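Acetyltransferase (Bacillus cereus, PDB 1Y9W) is probably a GNAT-type acyltransferase that moves an acyl group, most likely acetyl from acetyl-CoA, to an unidentified acceptor. Local coordinates at residues A[33-38]-A[60-65]; A[40-45]-A[53-58]; A[64-69]-A[98-103]; A[103-108]-A[131-136]. All coordinates share one frame; numbering follows the deposited sequence.

Contact 1. Residues A[33-38]-A[60-65]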
loop_
_atom_site.group_PDB
_atom_site.type_symbol
_atom_site.label_atom_id
_atom_site.label_comp_id
_atom_site.label_asym_id
_atom_site.label_seq_id
_atom_site.Cartn_x
_atom_site.Cartn_y
_atom_site.Cartn_z
ATOM N N VAL A 33 15.410 2.644 13.012
ATOM C CA VAL A 33 14.600 2.247 11.857
ATOM C C VAL A 33 14.003 3.445 11.128
ATOM O O VAL A 33 13.370 3.289 10.075
ATOM C CB VAL A 33 13.429 1.305 12.271
ATOM C CG1 VAL A 33 13.967 0.052 12.930
ATOM C CG2 VAL A 33 12.482 2.024 13.216
ATOM N N LYS A 34 14.215 4.637 11.679
ATOM C CA LYS A 34 13.659 5.849 11.095
ATOM C C LYS A 34 14.401 6.452 9.897
ATOM O O LYS A 34 14.881 7.593 9.940
ATOM C CB LYS A 34 13.458 6.904 12.193
ATOM C CG LYS A 34 12.446 6.459 13.255
ATOM C CD LYS A 34 12.213 7.512 14.329
ATOM C CE LYS A 34 11.325 6.957 15.429
ATOM N NZ LYS A 34 11.061 7.945 16.499
ATOM N N GLN A 35 14.484 5.672 8.822
ATOM C CA GLN A 35 15.104 6.138 7.594
ATOM C C GLN A 35 14.196 7.252 7.090
ATOM O O GLN A 35 12.988 7.066 6.980
ATOM C CB GLN A 35 15.144 5.016 6.557
ATOM C CG GLN A 35 15.491 5.488 5.148
ATOM C CD GLN A 35 15.335 4.394 4.098
ATOM O OE1 GLN A 35 14.387 3.609 4.139
ATOM N NE2 GLN A 35 16.253 4.350 3.142
ATOM N N PRO A 36 14.755 8.436 6.803
ATOM C CA PRO A 36 13.897 9.520 6.309
ATOM C C PRO A 36 13.198 9.091 5.010
ATOM O O PRO A 36 13.852 8.645 4.063
ATOM C CB PRO A 36 14.881 10.675 6.118
ATOM C CG PRO A 36 16.198 9.971 5.875
ATOM C CD PRO A 36 16.163 8.860 6.876
ATOM N N MET A 37 11.872 9.215 4.973
ATOM C CA MET A 37 11.124 8.792 3.793
ATOM C C MET A 37 11.633 9.439 2.521
ATOM O O MET A 37 12.017 10.611 2.505
ATOM C CB MET A 37 9.630 9.071 3.945
ATOM C CG MET A 37 8.805 8.413 2.844
ATOM S SD MET A 37 7.021 8.500 3.102
ATOM C CE MET A 37 6.634 9.915 2.026
ATOM N N GLU A 38 11.630 8.664 1.446
ATOM C CA GLU A 38 12.116 9.161 0.178
ATOM C C GLU A 38 11.558 8.377 -1.003
ATOM O O GLU A 38 11.495 7.148 -0.978
ATOM C CB GLU A 38 13.642 9.096 0.163
ATOM C CG GLU A 38 14.254 9.526 -1.147
ATOM C CD GLU A 38 15.757 9.360 -1.174
ATOM O OE1 GLU A 38 16.355 9.577 -2.248
ATOM O OE2 GLU A 38 16.344 9.012 -0.130
ATOM N N TYR A 60 11.567 3.798 3.319
ATOM C CA TYR A 60 11.356 4.166 4.715
ATOM C C TYR A 60 11.514 2.900 5.552
ATOM O O TYR A 60 11.400 1.799 5.018
ATOM C CB TYR A 60 9.980 4.805 4.935
ATOM C CG TYR A 60 8.786 3.941 4.615
ATOM C CD1 TYR A 60 8.163 4.006 3.372
ATOM C CD2 TYR A 60 8.240 3.097 5.581
ATOM C CE1 TYR A 60 7.019 3.259 3.107
ATOM C CE2 TYR A 60 7.101 2.348 5.324
ATOM C CZ TYR A 60 6.497 2.436 4.091
ATOM O OH TYR A 60 5.360 1.710 3.857
ATOM N N PHE A 61 11.791 3.048 6.847
ATOM C CA PHE A 61 11.998 1.880 7.708
ATOM C C PHE A 61 13.130 1.054 7.124
ATOM O O PHE A 61 13.281 -0.133 7.427
ATOM C CB PHE A 61 10.739 1.015 7.766
ATOM C CG PHE A 61 9.675 1.560 8.655
ATOM C CD1 PHE A 61 9.931 2.650 9.478
ATOM C CD2 PHE A 61 8.429 0.950 8.713
ATOM C CE1 PHE A 61 8.963 3.123 10.352
ATOM C CE2 PHE A 61 7.451 1.416 9.587
ATOM C CZ PHE A 61 7.719 2.505 10.411
ATOM N N TYR A 62 13.921 1.706 6.282
ATOM C CA TYR A 62 15.042 1.076 5.601
ATOM C C TYR A 62 14.648 -0.094 4.712
ATOM O O TYR A 62 15.216 -1.185 4.789
ATOM C CB TYR A 62 16.125 0.673 6.602
ATOM C CG TYR A 62 16.877 1.883 7.104
ATOM C CD1 TYR A 62 17.630 2.670 6.227
ATOM C CD2 TYR A 62 16.785 2.283 8.436
ATOM C CE1 TYR A 62 18.269 3.832 6.668
ATOM C CE2 TYR A 62 17.421 3.443 8.889
ATOM C CZ TYR A 62 18.158 4.211 8.003
ATOM O OH TYR A 62 18.785 5.350 8.452
ATOM N N HIS A 63 13.658 0.157 3.861
ATOM C CA HIS A 63 13.204 -0.835 2.902
ATOM C C HIS A 63 12.678 -0.092 1.688
ATOM O O HIS A 63 12.291 1.078 1.780
ATOM C CB HIS A 63 12.091 -1.713 3.492
ATOM C CG HIS A 63 10.708 -1.214 3.209
ATOM N ND1 HIS A 63 9.803 -1.925 2.452
ATOM C CD2 HIS A 63 10.074 -0.078 3.582
ATOM C CE1 HIS A 63 8.670 -1.248 2.371
ATOM N NE2 HIS A 63 8.810 -0.125 3.048
ATOM N N LEU A 64 12.679 -0.775 0.552
ATOM C CA LEU A 64 12.167 -0.207 -0.681
ATOM C C LEU A 64 10.881 -0.916 -1.101
ATOM O O LEU A 64 10.836 -2.145 -1.190
ATOM C CB LEU A 64 13.188 -0.354 -1.810
ATOM C CG LEU A 64 12.598 -0.069 -3.198
ATOM C CD1 LEU A 64 12.183 1.390 -3.293
ATOM C CD2 LEU A 64 13.608 -0.415 -4.283
ATOM N N HIS A 65 9.821 -0.152 -1.330
ATOM C CA HIS A 65 8.593 -0.762 -1.801
ATOM C C HIS A 65 8.452 -0.279 -3.224
ATOM O O HIS A 65 8.420 0.927 -3.467
ATOM C CB HIS A 65 7.371 -0.324 -0.989
ATOM C CG HIS A 65 6.085 -0.893 -1.512
ATOM N ND1 HIS A 65 5.391 -0.325 -2.561
ATOM C CD2 HIS A 65 5.419 -2.029 -1.195
ATOM C CE1 HIS A 65 4.356 -1.087 -2.868
ATOM N NE2 HIS A 65 4.349 -2.129 -2.055
HETATM O O HOH W 1 11.033 5.782 8.251
#
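Gln35 meets Tyr62 with its CG anti to the backbone N (chi1 167°) and the chain extended beyond it. Tyr62 holds CG anti to its own carbonyl carbon (chi1 -74°), beside the backbone N. Gln35 CB lies over one face of the Tyr62 ring, in a CH-pi contact. Further out, Gln35 CG and CD follow the CD1 and CE1 side of the same ring. The amide is turned only 26° from the ring plane. Gln35 OE1 points into the 60-63 turn.

The backbone of Val33 also reaches this turn. Its O accepts a CA-H...O contact from Phe61 CA at 3.1 Å. The same oxygen lies at the edge of the Phe61 ring, 3.5 Å from CD1. A water joins the two segments as well. It donates to Gln35 O at 2.7 Å and accepts from Phe61 N at 3.2 Å. At the other end the contact is more open. Met37 CG packs 4.3 Å from Tyr60 CB, and Met37 SD lies obliquely to the Tyr60 ring, a Met-aromatic contact.

Residues 60-63 form a tight turn, in which Phe61 and Tyr62 both have positive phi. Tyr60 N donates to His63 O across it. Residues 33-38 run from helix 11-27 to strand 38-45, and the turn links strands 51-60 and 63-71. Gln35 also touches Met59 of strand 51-60 and Cys97, just before strand 99-105. Pro128 of the second subunit packs on Val33 and Phe61.

Contact 2. Residues A[40-45]-A[53-58]; sequences VSLVVK and GGVTGT
Val40 and Gly57 bond to each other in both directions. Val40 N donates to Gly57 O at 2.9 Å, almost straight at 172°, and Gly57 N donates to Val40 O at 2.8 Å. Leu42 N to Val55 O and Val55 N to Leu42 O form a second reciprocal pair, both 2.9 Å. Val44 N gives a further bond to Gly53 O at 2.8 Å. The return bond from Gly53 N to Val44 O is weak.

Between these hydrogen-bonded pairs lie two non-hydrogen-bonded ones. Ser41 CA approaches Val55 O in a CA-H...O contact, and Ser41 CB packs 3.6 Å from Thr56 CG2. Val43 stands opposite Gly54.

On the face of Val40, Leu42, Val44 and Val55, Leu42 CB meets Val55 CG1 at 3.9 Å. Val55 CG1 is there because it sits between its backbone N and carbonyl carbon (chi1 61°). Helix 80-94 covers part of this face, with Ile88 on Val40 and Leu84 on Leu42. Beyond the outer strand, residues 42-45 pair antiparallel with a strand of the second subunit, so the sheet continues across the dimer. This is a regular antiparallel beta hairpin, on the outer side of this chain's part of a GNAT-fold sheet.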
loop_
_atom_site.group_PDB
_atom_site.type_symbol
_atom_site.label_atom_id
_atom_site.label_comp_id
_atom_site.label_asym_id
_atom_site.label_seq_id
_atom_site.Cartn_x
_atom_site.Cartn_y
_atom_site.Cartn_z
ATOM N N VAL A 40 11.772 7.318 -5.008
ATOM C CA VAL A 40 12.830 7.106 -5.980
ATOM C C VAL A 40 12.207 6.591 -7.266
ATOM O O VAL A 40 11.234 5.834 -7.230
ATOM C CB VAL A 40 13.851 6.080 -5.468
ATOM C CG1 VAL A 40 13.150 4.791 -5.129
ATOM C CG2 VAL A 40 14.916 5.831 -6.531
ATOM N N SER A 41 12.746 7.014 -8.403
ATOM C CA SER A 41 12.228 6.555 -9.682
ATOM C C SER A 41 13.294 6.634 -10.752
ATOM O O SER A 41 14.127 7.542 -10.760
ATOM C CB SER A 41 11.009 7.377 -10.116
ATOM O OG SER A 41 11.385 8.616 -10.679
ATOM N N LEU A 42 13.263 5.661 -11.651
ATOM C CA LEU A 42 14.208 5.597 -12.748
ATOM C C LEU A 42 13.426 5.502 -14.042
ATOM O O LEU A 42 12.372 4.868 -14.091
ATOM C CB LEU A 42 15.106 4.363 -12.614
ATOM C CG LEU A 42 16.080 4.343 -11.436
ATOM C CD1 LEU A 42 16.953 3.108 -11.533
ATOM C CD2 LEU A 42 16.946 5.592 -11.458
ATOM N N VAL A 43 13.933 6.144 -15.086
ATOM C CA VAL A 43 13.275 6.085 -16.378
ATOM C C VAL A 43 14.278 5.818 -17.482
ATOM O O VAL A 43 15.433 6.240 -17.408
ATOM C CB VAL A 43 12.519 7.406 -16.727
ATOM C CG1 VAL A 43 11.313 7.569 -15.825
ATOM C CG2 VAL A 43 13.453 8.602 -16.599
ATOM N N VAL A 44 13.835 5.082 -18.489
ATOM C CA VAL A 44 14.655 4.812 -19.654
ATOM C C VAL A 44 13.997 5.718 -20.677
ATOM O O VAL A 44 12.799 5.596 -20.916
ATOM C CB VAL A 44 14.519 3.364 -20.128
ATOM C CG1 VAL A 44 15.127 3.219 -21.510
ATOM C CG2 VAL A 44 15.207 2.431 -19.141
ATOM N N LYS A 45 14.754 6.637 -21.267
ATOM C CA LYS A 45 14.168 7.546 -22.245
ATOM C C LYS A 45 15.193 8.077 -23.228
ATOM O O LYS A 45 16.387 7.788 -23.109
ATOM C CB LYS A 45 13.511 8.716 -21.525
ATOM C CG LYS A 45 14.480 9.586 -20.758
ATOM C CD LYS A 45 13.762 10.794 -20.189
ATOM C CE LYS A 45 14.688 11.650 -19.356
ATOM N NZ LYS A 45 13.990 12.824 -18.755
ATOM N N GLY A 53 10.381 3.104 -20.580
ATOM C CA GLY A 53 10.164 2.286 -19.406
ATOM C C GLY A 53 10.516 3.057 -18.155
ATOM O O GLY A 53 11.183 4.087 -18.228
ATOM N N GLY A 54 10.063 2.574 -17.004
ATOM C CA GLY A 54 10.368 3.254 -15.759
ATOM C C GLY A 54 9.935 2.454 -14.552
ATOM O O GLY A 54 9.189 1.473 -14.675
ATOM N N VAL A 55 10.409 2.864 -13.382
ATOM C CA VAL A 55 10.065 2.195 -12.135
ATOM C C VAL A 55 10.068 3.243 -11.034
ATOM O O VAL A 55 10.917 4.136 -11.023
ATOM C CB VAL A 55 11.090 1.073 -11.794
ATOM C CG1 VAL A 55 12.485 1.671 -11.615
ATOM C CG2 VAL A 55 10.645 0.316 -10.540
ATOM N N THR A 56 9.105 3.152 -10.127
ATOM C CA THR A 56 9.023 4.098 -9.020
ATOM C C THR A 56 8.789 3.325 -7.734
ATOM O O THR A 56 8.150 2.270 -7.737
ATOM C CB THR A 56 7.861 5.111 -9.199
ATOM O OG1 THR A 56 6.609 4.456 -8.951
ATOM C CG2 THR A 56 7.853 5.676 -10.624
ATOM N N GLY A 57 9.311 3.853 -6.634
ATOM C CA GLY A 57 9.144 3.206 -5.346
ATOM C C GLY A 57 9.353 4.230 -4.255
ATOM O O GLY A 57 9.703 5.379 -4.545
ATOM N N THR A 58 9.117 3.838 -3.008
ATOM C CA THR A 58 9.320 4.752 -1.889
ATOM C C THR A 58 10.071 3.988 -0.809
ATOM O O THR A 58 9.845 2.785 -0.614
ATOM C CB THR A 58 7.992 5.283 -1.289
ATOM O OG1 THR A 58 7.475 4.324 -0.369
ATOM C CG2 THR A 58 6.950 5.535 -2.379
#

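Contact 3. Residues A[64-69]-A[98-103]; sequences LHIDFL and RLILLD
Leu64 and Ile66 bond to Leu99 and Leu101 as parallel neighbours, the two strands of a beta-alpha-beta crossover whose helix is 80-94. Leu64 N donates to Leu99 O at 2.9 Å. Leu101 N returns to Leu64 O at 2.8 Å, and Ile66 N donates to Leu101 O.

The face toward the helix is apolar. Ile66 CD1 reaches Ile100 CG2 at 4.0 Å and Leu102 CD2 at 3.9 Å. The Ile66 and Leu102 side chains lie side by side. Leu85 of the helix and Tyr118 close over Ile66.

On the opposite face His65 packs beside Leu101. Its CG is anti to the backbone N (chi1 177°), and Leu101 O lies over one face of the ring, 3.4 Å from CD2. Its ND1 donates to Asp67 OD1 from above the carboxylate plane, which should help fix the ring's rotation. Asp67 and Phe68 both face Thr56 in a classic beta bulge.

Beyond the His65-Leu101 pair, waters bridge the strands. One accepts from Asp103 N and donates to Ile66 O. Asp103 OD2 is held by Gln133. A second water lies in the plane of the His65 ring at its edge, 2.7 Å from NE2, and donates to Asp103 OD1 at 2.7 Å.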
loop_
_atom_site.group_PDB
_atom_site.type_symbol
_atom_site.label_atom_id
_atom_site.label_comp_id
_atom_site.label_asym_id
_atom_site.label_seq_id
_atom_site.Cartn_x
_atom_site.Cartn_y
_atom_site.Cartn_z
ATOM N N LEU A 64 12.679 -0.775 0.552
ATOM C CA LEU A 64 12.167 -0.207 -0.681
ATOM C C LEU A 64 10.881 -0.916 -1.101
ATOM O O LEU A 64 10.836 -2.145 -1.190
ATOM C CB LEU A 64 13.188 -0.354 -1.810
ATOM C CG LEU A 64 12.598 -0.069 -3.198
ATOM C CD1 LEU A 64 12.183 1.390 -3.293
ATOM C CD2 LEU A 64 13.608 -0.415 -4.283
ATOM N N HIS A 65 9.821 -0.152 -1.330
ATOM C CA HIS A 65 8.593 -0.762 -1.801
ATOM C C HIS A 65 8.452 -0.279 -3.224
ATOM O O HIS A 65 8.420 0.927 -3.467
ATOM C CB HIS A 65 7.371 -0.324 -0.989
ATOM C CG HIS A 65 6.085 -0.893 -1.512
ATOM N ND1 HIS A 65 5.391 -0.325 -2.561
ATOM C CD2 HIS A 65 5.419 -2.029 -1.195
ATOM C CE1 HIS A 65 4.356 -1.087 -2.868
ATOM N NE2 HIS A 65 4.349 -2.129 -2.055
ATOM N N ILE A 66 8.406 -1.211 -4.167
ATOM C CA ILE A 66 8.260 -0.839 -5.565
ATOM C C ILE A 66 6.780 -0.636 -5.859
ATOM O O ILE A 66 5.986 -1.568 -5.780
ATOM C CB ILE A 66 8.844 -1.912 -6.496
ATOM C CG1 ILE A 66 10.345 -2.057 -6.226
ATOM C CG2 ILE A 66 8.612 -1.517 -7.956
ATOM C CD1 ILE A 66 11.015 -3.110 -7.062
ATOM N N ASP A 67 6.427 0.601 -6.198
ATOM C CA ASP A 67 5.046 0.987 -6.471
ATOM C C ASP A 67 4.581 0.685 -7.878
ATOM O O ASP A 67 3.496 0.146 -8.082
ATOM C CB ASP A 67 4.875 2.478 -6.201
ATOM C CG ASP A 67 5.289 2.863 -4.795
ATOM O OD1 ASP A 67 4.848 2.189 -3.842
ATOM O OD2 ASP A 67 6.053 3.837 -4.639
ATOM N N PHE A 68 5.397 1.055 -8.855
ATOM C CA PHE A 68 5.046 0.815 -10.246
ATOM C C PHE A 68 6.261 0.530 -11.116
ATOM O O PHE A 68 7.325 1.136 -10.958
ATOM C CB PHE A 68 4.308 2.028 -10.811
ATOM C CG PHE A 68 3.041 2.348 -10.092
ATOM C CD1 PHE A 68 1.864 1.692 -10.413
ATOM C CD2 PHE A 68 3.032 3.288 -9.071
ATOM C CE1 PHE A 68 0.693 1.963 -9.733
ATOM C CE2 PHE A 68 1.868 3.569 -8.380
ATOM C CZ PHE A 68 0.691 2.901 -8.713
ATOM N N LEU A 69 6.089 -0.406 -12.037
ATOM C CA LEU A 69 7.139 -0.752 -12.980
ATOM C C LEU A 69 6.453 -0.944 -14.321
ATOM O O LEU A 69 5.549 -1.770 -14.463
ATOM C CB LEU A 69 7.854 -2.034 -12.560
ATOM C CG LEU A 69 9.101 -2.318 -13.393
ATOM C CD1 LEU A 69 10.031 -3.215 -12.617
ATOM C CD2 LEU A 69 8.705 -2.952 -14.709
ATOM N N ARG A 98 17.412 -2.973 3.522
ATOM C CA ARG A 98 17.690 -4.363 3.821
ATOM C C ARG A 98 16.654 -5.266 3.167
ATOM O O ARG A 98 16.849 -6.481 3.041
ATOM C CB ARG A 98 17.643 -4.548 5.340
ATOM C CG ARG A 98 17.799 -3.236 6.130
ATOM C CD ARG A 98 17.198 -3.362 7.514
ATOM N NE ARG A 98 15.801 -3.771 7.419
ATOM C CZ ARG A 98 15.152 -4.486 8.338
ATOM N NH1 ARG A 98 15.764 -4.885 9.451
ATOM N NH2 ARG A 98 13.888 -4.822 8.129
ATOM N N LEU A 99 15.559 -4.659 2.729
ATOM C CA LEU A 99 14.463 -5.410 2.152
ATOM C C LEU A 99 13.742 -4.652 1.048
ATOM O O LEU A 99 13.758 -3.419 1.011
ATOM C CB LEU A 99 13.480 -5.738 3.280
ATOM C CG LEU A 99 12.031 -6.127 2.999
ATOM C CD1 LEU A 99 11.948 -7.581 2.540
ATOM C CD2 LEU A 99 11.229 -5.931 4.269
ATOM N N ILE A 100 13.118 -5.407 0.146
ATOM C CA ILE A 100 12.329 -4.832 -0.942
ATOM C C ILE A 100 10.974 -5.528 -0.941
ATOM O O ILE A 100 10.909 -6.761 -0.909
ATOM C CB ILE A 100 12.971 -5.059 -2.322
ATOM C CG1 ILE A 100 14.395 -4.511 -2.330
ATOM C CG2 ILE A 100 12.139 -4.356 -3.396
ATOM C CD1 ILE A 100 15.111 -4.697 -3.653
ATOM N N LEU A 101 9.901 -4.743 -0.959
ATOM C CA LEU A 101 8.551 -5.298 -0.975
ATOM C C LEU A 101 7.814 -4.782 -2.196
ATOM O O LEU A 101 8.028 -3.652 -2.628
ATOM C CB LEU A 101 7.769 -4.880 0.270
ATOM C CG LEU A 101 8.257 -5.362 1.632
ATOM C CD1 LEU A 101 7.487 -4.643 2.723
ATOM C CD2 LEU A 101 8.068 -6.866 1.739
ATOM N N LEU A 102 6.946 -5.621 -2.748
ATOM C CA LEU A 102 6.140 -5.261 -3.907
ATOM C C LEU A 102 5.033 -6.304 -4.061
ATOM O O LEU A 102 5.128 -7.414 -3.536
ATOM C CB LEU A 102 7.006 -5.225 -5.171
ATOM C CG LEU A 102 7.607 -6.546 -5.667
ATOM C CD1 LEU A 102 6.571 -7.327 -6.456
ATOM C CD2 LEU A 102 8.794 -6.266 -6.564
ATOM N N ASP A 103 3.962 -5.940 -4.748
ATOM C CA ASP A 103 2.893 -6.893 -4.987
ATOM C C ASP A 103 2.598 -6.814 -6.466
ATOM O O ASP A 103 2.927 -5.821 -7.119
ATOM C CB ASP A 103 1.638 -6.582 -4.169
ATOM C CG ASP A 103 1.009 -5.255 -4.528
ATOM O OD1 ASP A 103 1.253 -4.270 -3.797
ATOM O OD2 ASP A 103 0.270 -5.201 -5.538
HETATM O O HOH W 2 2.899 -4.417 -1.707
HETATM O O HOH W 3 4.045 -3.148 -6.006
#

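Contact 4. Residues A[103-108]-A[131-136]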
loop_
_atom_site.group_PDB
_atom_site.type_symbol
_atom_site.label_atom_id
_atom_site.label_comp_id
_atom_site.label_asym_id
_atom_site.label_seq_id
_atom_site.Cartn_x
_atom_site.Cartn_y
_atom_site.Cartn_z
ATOM N N ASP A 103 3.962 -5.940 -4.748
ATOM C CA ASP A 103 2.893 -6.893 -4.987
ATOM C C ASP A 103 2.598 -6.814 -6.466
ATOM O O ASP A 103 2.927 -5.821 -7.119
ATOM C CB ASP A 103 1.638 -6.582 -4.169
ATOM C CG ASP A 103 1.009 -5.255 -4.528
ATOM O OD1 ASP A 103 1.253 -4.270 -3.797
ATOM O OD2 ASP A 103 0.270 -5.201 -5.538
ATOM N N SER A 104 1.999 -7.871 -6.997
ATOM C CA SER A 104 1.687 -7.926 -8.411
ATOM C C SER A 104 0.443 -8.784 -8.615
ATOM O O SER A 104 0.363 -9.901 -8.108
ATOM C CB SER A 104 2.877 -8.535 -9.162
ATOM O OG SER A 104 2.708 -8.469 -10.564
ATOM N N PHE A 105 -0.531 -8.248 -9.339
ATOM C CA PHE A 105 -1.750 -8.979 -9.633
ATOM C C PHE A 105 -1.418 -10.020 -10.694
ATOM O O PHE A 105 -0.409 -9.906 -11.391
ATOM C CB PHE A 105 -2.825 -8.024 -10.146
ATOM C CG PHE A 105 -3.489 -7.229 -9.062
ATOM C CD1 PHE A 105 -4.499 -7.791 -8.292
ATOM C CD2 PHE A 105 -3.093 -5.926 -8.793
ATOM C CE1 PHE A 105 -5.112 -7.064 -7.265
ATOM C CE2 PHE A 105 -3.698 -5.195 -7.770
ATOM C CZ PHE A 105 -4.711 -5.767 -7.005
ATOM N N SER A 106 -2.261 -11.039 -10.800
ATOM C CA SER A 106 -2.071 -12.102 -11.774
ATOM C C SER A 106 -1.966 -11.552 -13.199
ATOM O O SER A 106 -1.282 -12.130 -14.047
ATOM C CB SER A 106 -3.227 -13.105 -11.677
ATOM O OG SER A 106 -4.478 -12.437 -11.613
ATOM N N PHE A 107 -2.629 -10.432 -13.472
ATOM C CA PHE A 107 -2.581 -9.860 -14.818
ATOM C C PHE A 107 -1.423 -8.873 -15.014
ATOM O O PHE A 107 -1.374 -8.159 -16.017
ATOM C CB PHE A 107 -3.926 -9.186 -15.139
ATOM C CG PHE A 107 -4.358 -8.179 -14.117
ATOM C CD1 PHE A 107 -3.821 -6.897 -14.112
ATOM C CD2 PHE A 107 -5.285 -8.521 -13.141
ATOM C CE1 PHE A 107 -4.200 -5.970 -13.147
ATOM C CE2 PHE A 107 -5.675 -7.599 -12.168
ATOM C CZ PHE A 107 -5.129 -6.320 -12.172
ATOM N N GLN A 108 -0.493 -8.846 -14.057
ATOM C CA GLN A 108 0.664 -7.956 -14.114
ATOM C C GLN A 108 1.990 -8.718 -14.111
ATOM O O GLN A 108 2.990 -8.236 -13.577
ATOM C CB GLN A 108 0.667 -7.003 -12.925
ATOM C CG GLN A 108 -0.571 -6.159 -12.768
ATOM C CD GLN A 108 -0.434 -5.182 -11.617
ATOM O OE1 GLN A 108 -0.031 -5.557 -10.510
ATOM N NE2 GLN A 108 -0.774 -3.921 -11.867
ATOM N N HIS A 131 -9.335 -12.785 -10.627
ATOM C CA HIS A 131 -7.893 -12.611 -10.646
ATOM C C HIS A 131 -7.338 -12.815 -9.232
ATOM O O HIS A 131 -8.070 -13.196 -8.321
ATOM C CB HIS A 131 -7.552 -11.198 -11.142
ATOM C CG HIS A 131 -8.224 -10.824 -12.432
ATOM N ND1 HIS A 131 -9.512 -10.330 -12.490
ATOM C CD2 HIS A 131 -7.794 -10.897 -13.715
ATOM C CE1 HIS A 131 -9.846 -10.115 -13.750
ATOM N NE2 HIS A 131 -8.821 -10.453 -14.514
ATOM N N SER A 132 -6.044 -12.575 -9.052
ATOM C CA SER A 132 -5.431 -12.711 -7.735
ATOM C C SER A 132 -4.292 -11.706 -7.557
ATOM O O SER A 132 -3.799 -11.125 -8.520
ATOM C CB SER A 132 -4.934 -14.145 -7.506
ATOM O OG SER A 132 -4.053 -14.566 -8.523
ATOM N N GLN A 133 -3.893 -11.486 -6.314
ATOM C CA GLN A 133 -2.833 -10.537 -6.023
ATOM C C GLN A 133 -1.723 -11.252 -5.264
ATOM O O GLN A 133 -1.965 -11.885 -4.235
ATOM C CB GLN A 133 -3.404 -9.370 -5.204
ATOM C CG GLN A 133 -2.389 -8.316 -4.821
ATOM C CD GLN A 133 -3.008 -7.122 -4.112
ATOM O OE1 GLN A 133 -4.084 -7.215 -3.517
ATOM N NE2 GLN A 133 -2.312 -5.996 -4.152
ATOM N N HIS A 134 -0.504 -11.154 -5.780
ATOM C CA HIS A 134 0.634 -11.811 -5.156
ATOM C C HIS A 134 1.627 -10.848 -4.522
ATOM O O HIS A 134 2.090 -9.906 -5.157
ATOM C CB HIS A 134 1.316 -12.690 -6.188
ATOM C CG HIS A 134 0.366 -13.617 -6.874
ATOM N ND1 HIS A 134 -0.446 -13.212 -7.912
ATOM C CD2 HIS A 134 0.023 -14.899 -6.607
ATOM C CE1 HIS A 134 -1.248 -14.204 -8.253
ATOM N NE2 HIS A 134 -0.984 -15.239 -7.476
ATOM N N PHE A 135 1.935 -11.102 -3.256
ATOM C CA PHE A 135 2.845 -10.270 -2.481
ATOM C C PHE A 135 4.238 -10.873 -2.407
ATOM O O PHE A 135 4.426 -11.999 -1.933
ATOM C CB PHE A 135 2.247 -10.057 -1.094
ATOM C CG PHE A 135 0.960 -9.283 -1.126
ATOM C CD1 PHE A 135 0.922 -7.946 -0.728
ATOM C CD2 PHE A 135 -0.204 -9.868 -1.630
ATOM C CE1 PHE A 135 -0.265 -7.197 -0.838
ATOM C CE2 PHE A 135 -1.393 -9.132 -1.746
ATOM C CZ PHE A 135 -1.424 -7.796 -1.352
ATOM N N PHE A 136 5.211 -10.102 -2.887
ATOM C CA PHE A 136 6.601 -10.538 -2.936
ATOM C C PHE A 136 7.555 -9.783 -2.016
ATOM O O PHE A 136 7.283 -8.671 -1.573
ATOM C CB PHE A 136 7.148 -10.427 -4.367
ATOM C CG PHE A 136 6.501 -11.364 -5.353
ATOM C CD1 PHE A 136 5.358 -10.982 -6.058
ATOM C CD2 PHE A 136 7.045 -12.627 -5.587
ATOM C CE1 PHE A 136 4.762 -11.846 -6.988
ATOM C CE2 PHE A 136 6.464 -13.499 -6.511
ATOM C CZ PHE A 136 5.319 -13.110 -7.215
#
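Phe105 and Gln133 form the close-packed part of this contact. The Gln133 chain is extended, with CG anti to the backbone N (chi1 179°), and crosses one face of the Phe105 ring. CB lies 3.5 Å from Phe105 CE1, CG makes a CH-pi contact toward the rim, and the amide stacks at 17° to the ring. NE2 goes on to Asp103 OD2 at 3.0 Å and meets it from above the carboxylate plane. Asp103 CB in turn lies over the face of the Phe135 ring.

In the backbone, Ser104 and His134 pair through two short bonds. His134 ND1 adds a weak third bond to Ser104 O at 3.4 Å.

The far end is looser and partly exposed. Toward residues 106-108, Ser106 N donates to Ser132 O, and Ser106 OG accepts from Ser132 N at 3.0 Å. Farther out, the edge of Phe107 points at the face of His131, in an offset edge-to-face pair with planes at 89°.

Strands 99-105 and 133-139 are antiparallel neighbours here, and 119-124 flanks the second. Pro110 and Tyr113 of helix 110-115 touch Ser104. From the second subunit, Tyr121 meets the Phe135 ring and Asn25 bonds to Gln108.

In the fold
All four contacts reach one mixed sheet. Contact 2 is the hairpin at the edge within this chain. Contact 1 packs the loop before that hairpin against the turn that follows it. Thr58 O of contact 2 lies 3.0 Å from N of His65, which contacts 1 and 3 share. Thr56 N and Phe68 O, 2.8 Å apart, join contacts 2 and 3. Contact 4 continues from contact 3 through Asp103, and Leu102 O meets Phe136 N at 2.8 Å. The centres of contacts 1 and 4 are about 23 Å apart. Contacts 2 and 4 do not touch; their nearest atoms are about 10 Å apart. Each contact also touches the second subunit.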